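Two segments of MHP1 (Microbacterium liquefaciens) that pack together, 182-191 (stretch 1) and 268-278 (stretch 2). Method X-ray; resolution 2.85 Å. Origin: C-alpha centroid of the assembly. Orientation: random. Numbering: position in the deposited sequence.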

# COMPACT_ATOMS: atom_id res chain seq x y z
N MET A 182 -2.53 -4.09 -26.12
CA MET A 182 -3.93 -4.34 -25.70
C MET A 182 -4.94 -3.28 -26.15
O MET A 182 -6.00 -3.64 -26.64
CB MET A 182 -4.04 -4.47 -24.17
CG MET A 182 -4.24 -5.89 -23.66
SD MET A 182 -4.18 -5.98 -21.84
CE MET A 182 -4.82 -7.65 -21.62
N VAL A 183 -4.64 -2.00 -25.95
CA VAL A 183 -5.46 -0.92 -26.51
C VAL A 183 -5.59 -1.00 -28.03
O VAL A 183 -6.64 -0.72 -28.59
CB VAL A 183 -4.90 0.47 -26.15
CG1 VAL A 183 -5.42 1.52 -27.11
CG2 VAL A 183 -5.28 0.82 -24.74
N TYR A 184 -4.51 -1.39 -28.70
CA TYR A 184 -4.51 -1.55 -30.15
C TYR A 184 -5.44 -2.66 -30.63
O TYR A 184 -6.27 -2.42 -31.49
CB TYR A 184 -3.09 -1.79 -30.69
CG TYR A 184 -3.14 -2.28 -32.12
CD1 TYR A 184 -3.10 -1.39 -33.19
CD2 TYR A 184 -3.27 -3.65 -32.40
CE1 TYR A 184 -3.17 -1.84 -34.51
CE2 TYR A 184 -3.35 -4.11 -33.72
CZ TYR A 184 -3.30 -3.21 -34.76
OH TYR A 184 -3.37 -3.66 -36.06
N LEU A 185 -5.30 -3.87 -30.09
CA LEU A 185 -6.24 -4.95 -30.41
C LEU A 185 -7.70 -4.52 -30.26
O LEU A 185 -8.51 -4.86 -31.11
CB LEU A 185 -5.99 -6.18 -29.53
CG LEU A 185 -4.82 -7.07 -29.92
CD1 LEU A 185 -4.68 -8.31 -29.02
CD2 LEU A 185 -4.97 -7.47 -31.38
N MET A 186 -8.04 -3.80 -29.20
CA MET A 186 -9.41 -3.31 -28.99
C MET A 186 -9.88 -2.25 -29.99
O MET A 186 -10.78 -2.52 -30.79
CB MET A 186 -9.58 -2.72 -27.59
CG MET A 186 -9.85 -3.73 -26.50
SD MET A 186 -10.27 -2.86 -24.97
CE MET A 186 -12.03 -3.05 -24.98
N LEU A 187 -9.31 -1.05 -29.93
CA LEU A 187 -9.69 0.04 -30.81
C LEU A 187 -9.86 -0.42 -32.25
O LEU A 187 -10.91 -0.19 -32.87
CB LEU A 187 -8.69 1.19 -30.76
CG LEU A 187 -8.70 2.02 -29.48
CD1 LEU A 187 -8.37 3.49 -29.76
CD2 LEU A 187 -10.04 1.89 -28.75
N ASP A 188 -8.83 -1.07 -32.77
CA ASP A 188 -8.90 -1.60 -34.13
C ASP A 188 -10.14 -2.49 -34.30
O ASP A 188 -11.03 -2.18 -35.08
CB ASP A 188 -7.62 -2.36 -34.48
CG ASP A 188 -7.49 -2.66 -35.99
OD1 ASP A 188 -7.48 -1.69 -36.79
OD2 ASP A 188 -7.39 -3.85 -36.35
N GLY A 189 -10.20 -3.58 -33.55
CA GLY A 189 -11.24 -4.58 -33.71
C GLY A 189 -12.66 -4.12 -33.49
O GLY A 189 -13.60 -4.81 -33.90
N ALA A 190 -12.82 -2.97 -32.84
CA ALA A 190 -14.15 -2.40 -32.65
C ALA A 190 -14.40 -1.28 -33.66
O ALA A 190 -15.53 -0.82 -33.83
CB ALA A 190 -14.35 -1.90 -31.22
N ASP A 191 -13.31 -0.87 -34.32
CA ASP A 191 -13.36 0.13 -35.40
C ASP A 191 -13.69 1.51 -34.88
O ASP A 191 -14.50 2.22 -35.46
CB ASP A 191 -14.37 -0.26 -36.47
CG ASP A 191 -13.72 -0.57 -37.80
OD1 ASP A 191 -13.18 -1.70 -37.98
OD2 ASP A 191 -13.74 0.32 -38.68
N GLY A 268 -6.48 2.09 -16.25
CA GLY A 268 -7.82 2.52 -15.93
C GLY A 268 -8.59 2.65 -17.22
O GLY A 268 -9.67 2.10 -17.35
N PHE A 269 -8.02 3.35 -18.20
CA PHE A 269 -8.63 3.44 -19.53
C PHE A 269 -8.97 2.07 -20.15
O PHE A 269 -10.03 1.91 -20.75
CB PHE A 269 -7.79 4.29 -20.49
CG PHE A 269 -8.31 4.31 -21.91
CD1 PHE A 269 -9.27 5.22 -22.29
CD2 PHE A 269 -7.83 3.41 -22.85
CE1 PHE A 269 -9.75 5.23 -23.60
CE2 PHE A 269 -8.31 3.41 -24.16
CZ PHE A 269 -9.28 4.32 -24.53
N ILE A 270 -8.11 1.07 -20.02
CA ILE A 270 -8.46 -0.25 -20.54
C ILE A 270 -9.69 -0.87 -19.84
O ILE A 270 -10.56 -1.46 -20.49
CB ILE A 270 -7.26 -1.22 -20.56
CG1 ILE A 270 -6.23 -0.75 -21.58
CG2 ILE A 270 -7.71 -2.64 -20.87
CD1 ILE A 270 -5.19 -1.77 -21.92
N GLY A 271 -9.78 -0.73 -18.52
CA GLY A 271 -10.95 -1.23 -17.81
C GLY A 271 -12.25 -0.54 -18.21
O GLY A 271 -13.28 -1.18 -18.41
N ALA A 272 -12.18 0.79 -18.31
CA ALA A 272 -13.32 1.61 -18.73
C ALA A 272 -13.78 1.29 -20.16
O ALA A 272 -14.97 1.10 -20.39
CB ALA A 272 -12.99 3.06 -18.58
N ALA A 273 -12.84 1.22 -21.10
CA ALA A 273 -13.12 0.85 -22.49
C ALA A 273 -13.83 -0.52 -22.63
O ALA A 273 -14.85 -0.63 -23.31
CB ALA A 273 -11.85 0.88 -23.32
N SER A 274 -13.30 -1.55 -22.00
CA SER A 274 -14.03 -2.81 -21.90
C SER A 274 -15.49 -2.65 -21.49
O SER A 274 -16.35 -3.21 -22.16
CB SER A 274 -13.34 -3.74 -20.90
OG SER A 274 -12.19 -4.31 -21.46
N MET A 275 -15.79 -1.95 -20.39
CA MET A 275 -17.19 -1.79 -19.94
C MET A 275 -18.06 -1.24 -21.07
O MET A 275 -19.13 -1.75 -21.38
CB MET A 275 -17.32 -0.83 -18.75
CG MET A 275 -17.65 -1.45 -17.37
SD MET A 275 -18.84 -2.82 -17.25
CE MET A 275 -20.19 -2.11 -18.17
N VAL A 276 -17.55 -0.20 -21.71
CA VAL A 276 -18.31 0.67 -22.57
C VAL A 276 -18.43 0.10 -24.00
O VAL A 276 -19.44 0.26 -24.65
CB VAL A 276 -17.69 2.09 -22.50
CG1 VAL A 276 -16.96 2.47 -23.78
CG2 VAL A 276 -18.73 3.08 -22.12
N LEU A 277 -17.41 -0.60 -24.47
CA LEU A 277 -17.48 -1.24 -25.77
C LEU A 277 -18.30 -2.54 -25.75
O LEU A 277 -19.00 -2.85 -26.70
CB LEU A 277 -16.07 -1.54 -26.32
CG LEU A 277 -15.17 -0.33 -26.67
CD1 LEU A 277 -13.92 -0.76 -27.40
CD2 LEU A 277 -15.91 0.74 -27.48
N VAL A 278 -18.23 -3.30 -24.66
CA VAL A 278 -18.67 -4.68 -24.70
C VAL A 278 -19.45 -5.08 -23.46
O VAL A 278 -20.08 -6.12 -23.44
CB VAL A 278 -17.45 -5.63 -24.84
CG1 VAL A 278 -17.75 -7.01 -24.22
CG2 VAL A 278 -16.98 -5.73 -26.30

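The two segments of MHP1 are helical and run in roughly the same direction, their N-to-C axes inclined at 26° and approaching to 11.0 Å. No hydrogen bond joins them. The contact is made mostly by apolar side chains lying between two helices too widely separated for their backbones to touch, and it buries 433 Å² summed over both sides.

Met-182 opens the contact. Its CA-to-CB bond points toward the second helix, and its CB makes the closest approach, 3.7 Å from CD1 of Ile-270. SD of Met-182 is also 4.3 Å from CD1 of Ile-270, while CE lies farther off, 5.8 Å from CG2 of the same isoleucine.

Val-183 sits where the backbones come nearest in register, its CA 6.7 Å from the CA of Ile-270. The CA-to-CB bond is directed sideways, yet with chi1 in t, CG2 touches two partners. This methyl is 3.7 Å from CG1 of Ile-270 and 4.0 Å from CE2 of Phe-269, lying near the plane of the phenyl ring and meeting it at its edge. Phe-269 also starts out sideways, and the end of its side chain brings the ring nearer to the first helix. Ile-270 thus packs against two successive residues, Met-182 and Val-183, and its CD1 lies close to both, 3.7 Å from CB of Met-182 and 3.8 Å from CG2 of Val-183; its own CA-to-CB bond points toward the first helix.

Tyr-184 and Leu-185 are out of reach of the second helix. One turn on from Met-182, Met-186 returns to the interface and has the largest area covered by the other stretch, 95 Å². Here the CA atoms are farther apart, 8.5 Å between Met-186 and Ser-274, and the long thioether side chain spans the gap. Its terminal CE reaches the backbone of the second helix, 3.9 Å from C of Ala-273 and 3.6 Å from N of Ser-274. The same methyl is 4.3 Å from CB of Ala-273, 3.7 Å from OG of Ser-274 and 3.8 Å from CD1 of Leu-277. Ala-273 and Ser-274 have small side chains, and CE packs against their backbone as well as against CB and OG. Ser-274 makes no polar bond across the contact; its OG instead donates a weak hydrogen bond to O of Ile-270 within its own helix, at 3.4 Å.

Leu-187 is partly covered by the second helix, but its side chain comes no closer than 4.9 Å. Asp-188 and Gly-189 lie beyond reach. Ala-190 closes the contact, its CB 4.0 Å from CD1 of Leu-277, so that this leucine methyl touches both Met-186 and Ala-190, one helical turn apart. Asp-191 then leaves helical geometry with a positive phi of 70°. A Schellman motif ends the helix there, with N of Asp-191 bonded to O of Asp-188 at 2.7 Å and weakly to O of Leu-187 at 2.9 Å, and the residue makes no contact with the second helix.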